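Local coordinates for protein CRISPR system Cmr subunit Cmr6 (Pyrococcus furiosus, PDB 4W8V) that binds RNA as the subunit that, together with Cmr1, caps the helical core of the type III-B Cmr complex in CRISPR defence against invading genetic elements, at residues 21-26 and 239-244; 45-50 and 147-152. All coordinates share one frame; numbering follows the deposited sequence.

Contact 1: residues 21-26 and 239-244; sequences TQSRLV and YGRLVE
The end of the glycine-rich loop characteristic of RAMP proteins, Y239-G240, meets R24 and L25, and the edge strand that follows it pairs with T21, in the C-terminal, RAMP-family portion of Cmr6 that makes up this chain. T21 and L242 form an antiparallel non-hydrogen-bonded pair; the two side chains lie alongside each other on one face of the sheet, T21 CG2 4.2 Å from L242 CG. Immediately beyond, Q22 N donates to R241 O at 2.7 Å. The backbone of residues 22-24 then turns out of one sheet into strand 25-28 of another, and G240 N bonds to R24 O over 2.8 Å, approaching 30° off the carbonyl plane. The same oxygen lies at the edge of the Y239 ring, 3.3 Å from CD1. The R24 CB and V26 CG2 groups also meet this ring, the latter obliquely at 4.0 Å from CD1. L25 CD1 packs against the backbone of G240, a residue of positive phi (79°), 3.6 Å from G240 CA. S23 OG, placed between its own backbone N and carbonyl carbon (chi1 58°), takes a weak bond from R241 N at 3.4 Å and has its stronger partner in G238 O. The R241 chain is bent at chi2, and its NH2 makes a weak bond to Y239 O while also donating to T235 O. Two backbone bonds and the S23 hydroxyl therefore join turn to loop, while the R241 guanidinium, bonding back to its own loop, should help fix that loop's shape.

Contact 2: residues 45-50 and 147-152; sequences YGVPYI and AIPIAE
I50 and A147 form a single antiparallel bridge of the hydrogen-bonded kind, and the segments run nearly antiparallel, their directions 168° apart. I50 N donates to A147 O at 2.9 Å, and A147 N to I50 O at 2.8 Å. The I50 and A147 side chains pack beside this pair, CB to CB. Next along, Y49 has its ring carbon CG between the backbone N and the carbonyl carbon (chi1 64°); its ring leads away from the strand, and what touches is CB, tightly placed at 3.1 Å from A147 O and also meeting I148 CG2 and P149 CD. The P149 ring fills the next position. P149 CG lies 3.6 Å from both V47 O and P48 O. It is also 3.8 Å from V47 CG1, the branch anti to the valine's backbone N. The valine and proline side chains pass alongside one another, running in opposing senses. At the far end the segments are spread wider, and a water spans the gap: Y45 OH donates to it at 2.6 Å, and it donates in turn to A151 O at 2.7 Å. The tyrosine thus reaches the backbone carbonyl through solvent, with its CE2 edge turned toward that oxygen. The contact lays the loop between helices 34-43 and 52-68 along the end of edge strand 143-149 and the residues that follow it: V47, I50 and P149 rest on F203 of strand 202-209, I50 and A147 meet I55 of helix 52-68, and P48 touches V27 of strand 25-28.

In the fold
Contact 2 is nested inside the chain loop closed by contact 1, and the two involve opposite edges of the four-stranded sheet, strands 242-244 and 143-149. They meet in the interior, where L25 CD2 packs 3.7 Å from I50 CD1, and F203 of strand 202-209 touches side chains of both. Each is partly buried: T21, L25 and L242 in contact 1, like V47, I50 and A147 in contact 2, are buried, whereas Q22, R24, Y45 and I148 are exposed. Contact 1 joins its segments by backbone bonds and a weak serine bond, with an arginine bonding within the glycine-rich loop; contact 2 relies on one backbone bridge, apolar proline packing and a water-mediated tyrosine.

Contact 1: residues 21-26 and 239-244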
loop_
_atom_site.group_PDB
_atom_site.type_symbol
_atom_site.label_atom_id
_atom_site.label_comp_id
_atom_site.label_asym_id
_atom_site.label_seq_id
_atom_site.Cartn_x
_atom_site.Cartn_y
_atom_site.Cartn_z
ATOM N N THR A 21 0.450 -11.910 9.010
ATOM C CA THR A 21 -0.538 -10.937 9.463
ATOM C C THR A 21 -0.332 -10.647 10.952
ATOM O O THR A 21 -0.558 -11.526 11.785
ATOM C CB THR A 21 -1.980 -11.446 9.219
ATOM O OG1 THR A 21 -2.078 -12.816 9.629
ATOM C CG2 THR A 21 -2.352 -11.353 7.731
ATOM N N GLN A 22 0.128 -9.444 11.293
ATOM C CA GLN A 22 0.354 -9.112 12.697
ATOM C C GLN A 22 -0.979 -8.936 13.435
ATOM O O GLN A 22 -1.122 -9.353 14.586
ATOM C CB GLN A 22 1.208 -7.850 12.843
ATOM C CG GLN A 22 1.582 -7.549 14.304
ATOM C CD GLN A 22 2.083 -6.131 14.532
ATOM O OE1 GLN A 22 1.483 -5.159 14.068
ATOM N NE2 GLN A 22 3.188 -6.009 15.252
ATOM N N SER A 23 -1.942 -8.317 12.758
ATOM C CA SER A 23 -3.311 -8.217 13.226
ATOM C C SER A 23 -4.212 -8.877 12.178
ATOM O O SER A 23 -3.742 -9.272 11.116
ATOM C CB SER A 23 -3.717 -6.740 13.461
ATOM O OG SER A 23 -3.580 -5.960 12.284
ATOM N N ARG A 24 -5.505 -9.003 12.464
ATOM C CA ARG A 24 -6.394 -9.641 11.507
ATOM C C ARG A 24 -6.504 -8.841 10.221
ATOM O O ARG A 24 -6.456 -7.600 10.208
ATOM C CB ARG A 24 -7.773 -9.846 12.103
ATOM C CG ARG A 24 -7.824 -10.890 13.155
ATOM C CD ARG A 24 -9.118 -10.817 13.919
ATOM N NE ARG A 24 -8.958 -11.502 15.190
ATOM C CZ ARG A 24 -9.407 -12.724 15.430
ATOM N NH1 ARG A 24 -10.072 -13.379 14.489
ATOM N NH2 ARG A 24 -9.203 -13.280 16.613
ATOM N N LEU A 25 -6.654 -9.572 9.129
ATOM C CA LEU A 25 -6.712 -8.953 7.822
ATOM C C LEU A 25 -8.106 -9.118 7.223
ATOM O O LEU A 25 -8.656 -10.225 7.173
ATOM C CB LEU A 25 -5.641 -9.561 6.921
ATOM C CG LEU A 25 -5.528 -9.118 5.472
ATOM C CD1 LEU A 25 -5.121 -7.623 5.335
ATOM C CD2 LEU A 25 -4.513 -10.046 4.819
ATOM N N VAL A 26 -8.672 -7.994 6.803
ATOM C CA VAL A 26 -10.032 -7.928 6.286
ATOM C C VAL A 26 -9.993 -7.622 4.791
ATOM O O VAL A 26 -9.565 -6.557 4.367
ATOM C CB VAL A 26 -10.848 -6.860 7.031
ATOM C CG1 VAL A 26 -12.307 -6.887 6.596
ATOM C CG2 VAL A 26 -10.729 -7.072 8.542
ATOM N N TYR A 239 -6.491 -3.033 11.700
ATOM C CA TYR A 239 -6.531 -4.252 10.916
ATOM C C TYR A 239 -5.518 -4.198 9.783
ATOM O O TYR A 239 -5.108 -3.118 9.371
ATOM C CB TYR A 239 -7.936 -4.480 10.363
ATOM C CG TYR A 239 -8.933 -4.896 11.422
ATOM C CD1 TYR A 239 -8.915 -6.187 11.939
ATOM C CD2 TYR A 239 -9.887 -4.001 11.911
ATOM C CE1 TYR A 239 -9.815 -6.584 12.907
ATOM C CE2 TYR A 239 -10.798 -4.386 12.887
ATOM C CZ TYR A 239 -10.755 -5.680 13.378
ATOM O OH TYR A 239 -11.641 -6.074 14.349
ATOM N N GLY A 240 -5.091 -5.364 9.311
ATOM C CA GLY A 240 -4.311 -5.454 8.092
ATOM C C GLY A 240 -2.829 -5.125 8.140
ATOM O O GLY A 240 -2.239 -4.858 7.097
ATOM N N ARG A 241 -2.215 -5.150 9.319
ATOM C CA ARG A 241 -0.783 -4.927 9.406
ATOM C C ARG A 241 -0.006 -6.237 9.140
ATOM O O ARG A 241 -0.325 -7.271 9.714
ATOM C CB ARG A 241 -0.391 -4.391 10.788
ATOM C CG ARG A 241 -0.999 -3.071 11.184
ATOM C CD ARG A 241 -0.972 -2.062 10.050
ATOM N NE ARG A 241 -1.246 -0.704 10.516
ATOM C CZ ARG A 241 -2.458 -0.174 10.615
ATOM N NH1 ARG A 241 -2.597 1.067 11.041
ATOM N NH2 ARG A 241 -3.530 -0.880 10.288
ATOM N N LEU A 242 1.016 -6.186 8.290
ATOM C CA LEU A 242 1.860 -7.370 8.041
ATOM C C LEU A 242 3.334 -7.080 8.349
ATOM O O LEU A 242 3.822 -5.985 8.049
ATOM C CB LEU A 242 1.720 -7.860 6.590
ATOM C CG LEU A 242 0.432 -8.605 6.232
ATOM C CD1 LEU A 242 -0.600 -7.678 5.631
ATOM C CD2 LEU A 242 0.715 -9.791 5.281
ATOM N N VAL A 243 4.034 -8.050 8.952
ATOM C CA VAL A 243 5.454 -7.884 9.254
ATOM C C VAL A 243 6.299 -9.068 8.760
ATOM O O VAL A 243 5.857 -10.212 8.798
ATOM C CB VAL A 243 5.692 -7.677 10.778
ATOM C CG1 VAL A 243 4.902 -6.473 11.287
ATOM C CG2 VAL A 243 5.330 -8.929 11.585
ATOM N N GLU A 244 7.499 -8.773 8.268
ATOM C CA GLU A 244 8.429 -9.795 7.779
ATOM C C GLU A 244 8.819 -10.770 8.896
ATOM O O GLU A 244 8.892 -10.377 10.056
ATOM C CB GLU A 244 9.684 -9.134 7.196
ATOM C CG GLU A 244 10.457 -9.987 6.194
ATOM C CD GLU A 244 11.548 -9.202 5.473
ATOM O OE1 GLU A 244 11.756 -8.016 5.819
ATOM O OE2 GLU A 244 12.197 -9.766 4.562
#

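Contact 2: residues 45-50 and 147-152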
loop_
_atom_site.group_PDB
_atom_site.type_symbol
_atom_site.label_atom_id
_atom_site.label_comp_id
_atom_site.label_asym_id
_atom_site.label_seq_id
_atom_site.Cartn_x
_atom_site.Cartn_y
_atom_site.Cartn_z
ATOM N N TYR A 45 -6.885 -22.762 1.815
ATOM C CA TYR A 45 -7.900 -22.895 2.862
ATOM C C TYR A 45 -8.883 -21.725 2.888
ATOM O O TYR A 45 -9.404 -21.366 3.938
ATOM C CB TYR A 45 -7.256 -23.054 4.253
ATOM C CG TYR A 45 -6.132 -24.071 4.326
ATOM C CD1 TYR A 45 -6.375 -25.382 4.718
ATOM C CD2 TYR A 45 -4.828 -23.710 4.022
ATOM C CE1 TYR A 45 -5.339 -26.312 4.796
ATOM C CE2 TYR A 45 -3.789 -24.627 4.087
ATOM C CZ TYR A 45 -4.049 -25.925 4.476
ATOM O OH TYR A 45 -3.009 -26.826 4.532
ATOM N N GLY A 46 -9.136 -21.132 1.731
ATOM C CA GLY A 46 -10.107 -20.051 1.629
ATOM C C GLY A 46 -9.523 -18.665 1.800
ATOM O O GLY A 46 -10.226 -17.659 1.639
ATOM N N VAL A 47 -8.236 -18.599 2.111
ATOM C CA VAL A 47 -7.575 -17.317 2.353
ATOM C C VAL A 47 -7.330 -16.545 1.048
ATOM O O VAL A 47 -6.639 -17.040 0.157
ATOM C CB VAL A 47 -6.243 -17.555 3.099
ATOM C CG1 VAL A 47 -5.491 -16.256 3.361
ATOM C CG2 VAL A 47 -6.526 -18.268 4.403
ATOM N N PRO A 48 -7.903 -15.332 0.919
ATOM C CA PRO A 48 -7.692 -14.619 -0.343
ATOM C C PRO A 48 -6.331 -13.933 -0.404
ATOM O O PRO A 48 -5.612 -13.881 0.583
ATOM C CB PRO A 48 -8.832 -13.602 -0.347
ATOM C CG PRO A 48 -9.068 -13.336 1.097
ATOM C CD PRO A 48 -8.889 -14.637 1.773
ATOM N N TYR A 49 -5.942 -13.430 -1.560
ATOM C CA TYR A 49 -4.685 -12.696 -1.627
ATOM C C TYR A 49 -4.902 -11.200 -1.502
ATOM O O TYR A 49 -6.037 -10.719 -1.471
ATOM C CB TYR A 49 -3.940 -12.994 -2.934
ATOM C CG TYR A 49 -4.652 -12.533 -4.195
ATOM C CD1 TYR A 49 -4.317 -11.334 -4.815
ATOM C CD2 TYR A 49 -5.631 -13.319 -4.781
ATOM C CE1 TYR A 49 -4.946 -10.927 -5.981
ATOM C CE2 TYR A 49 -6.267 -12.925 -5.955
ATOM C CZ TYR A 49 -5.920 -11.733 -6.552
ATOM O OH TYR A 49 -6.551 -11.365 -7.728
ATOM N N ILE A 50 -3.785 -10.482 -1.410
ATOM C CA ILE A 50 -3.775 -9.024 -1.404
ATOM C C ILE A 50 -3.288 -8.538 -2.749
ATOM O O ILE A 50 -2.133 -8.773 -3.106
ATOM C CB ILE A 50 -2.848 -8.477 -0.311
ATOM C CG1 ILE A 50 -3.328 -8.919 1.078
ATOM C CG2 ILE A 50 -2.737 -6.971 -0.425
ATOM C CD1 ILE A 50 -2.198 -9.357 2.008
ATOM N N ALA A 147 0.380 -10.075 -3.341
ATOM C CA ALA A 147 0.847 -10.733 -2.132
ATOM C C ALA A 147 -0.003 -11.959 -1.911
ATOM O O ALA A 147 -1.223 -11.858 -1.837
ATOM C CB ALA A 147 0.768 -9.812 -0.952
ATOM N N ILE A 148 0.639 -13.115 -1.787
ATOM C CA ILE A 148 -0.074 -14.383 -1.875
ATOM C C ILE A 148 0.168 -15.300 -0.659
ATOM O O ILE A 148 1.281 -15.375 -0.156
ATOM C CB ILE A 148 0.324 -15.082 -3.178
ATOM C CG1 ILE A 148 1.857 -15.171 -3.269
ATOM C CG2 ILE A 148 -0.199 -14.305 -4.373
ATOM C CD1 ILE A 148 2.398 -15.324 -4.643
ATOM N N PRO A 149 -0.892 -15.961 -0.169
ATOM C CA PRO A 149 -0.800 -16.898 0.942
ATOM C C PRO A 149 0.189 -18.015 0.627
ATOM O O PRO A 149 0.161 -18.558 -0.470
ATOM C CB PRO A 149 -2.226 -17.449 1.068
ATOM C CG PRO A 149 -3.073 -16.431 0.469
ATOM C CD PRO A 149 -2.277 -15.840 -0.651
ATOM N N ILE A 150 1.076 -18.308 1.568
ATOM C CA ILE A 150 2.026 -19.403 1.428
ATOM C C ILE A 150 1.425 -20.652 2.063
ATOM O O ILE A 150 1.524 -20.860 3.276
ATOM C CB ILE A 150 3.375 -19.062 2.065
ATOM C CG1 ILE A 150 3.853 -17.714 1.505
ATOM C CG2 ILE A 150 4.373 -20.208 1.802
ATOM C CD1 ILE A 150 5.073 -17.118 2.169
ATOM N N ALA A 151 0.779 -21.454 1.227
ATOM C CA ALA A 151 -0.052 -22.549 1.685
ATOM C C ALA A 151 0.691 -23.487 2.636
ATOM O O ALA A 151 0.193 -23.785 3.715
ATOM C CB ALA A 151 -0.586 -23.316 0.492
ATOM N N GLU A 152 1.886 -23.931 2.247
ATOM C CA GLU A 152 2.640 -24.896 3.049
ATOM C C GLU A 152 2.976 -24.397 4.450
ATOM O O GLU A 152 3.087 -25.191 5.383
ATOM C CB GLU A 152 3.937 -25.306 2.342
ATOM C CG GLU A 152 4.875 -24.178 1.964
ATOM C CD GLU A 152 4.531 -23.556 0.616
ATOM O OE1 GLU A 152 3.375 -23.709 0.159
ATOM O OE2 GLU A 152 5.417 -22.916 0.006
HETATM O O HOH W 1 -0.572 -26.061 5.050
#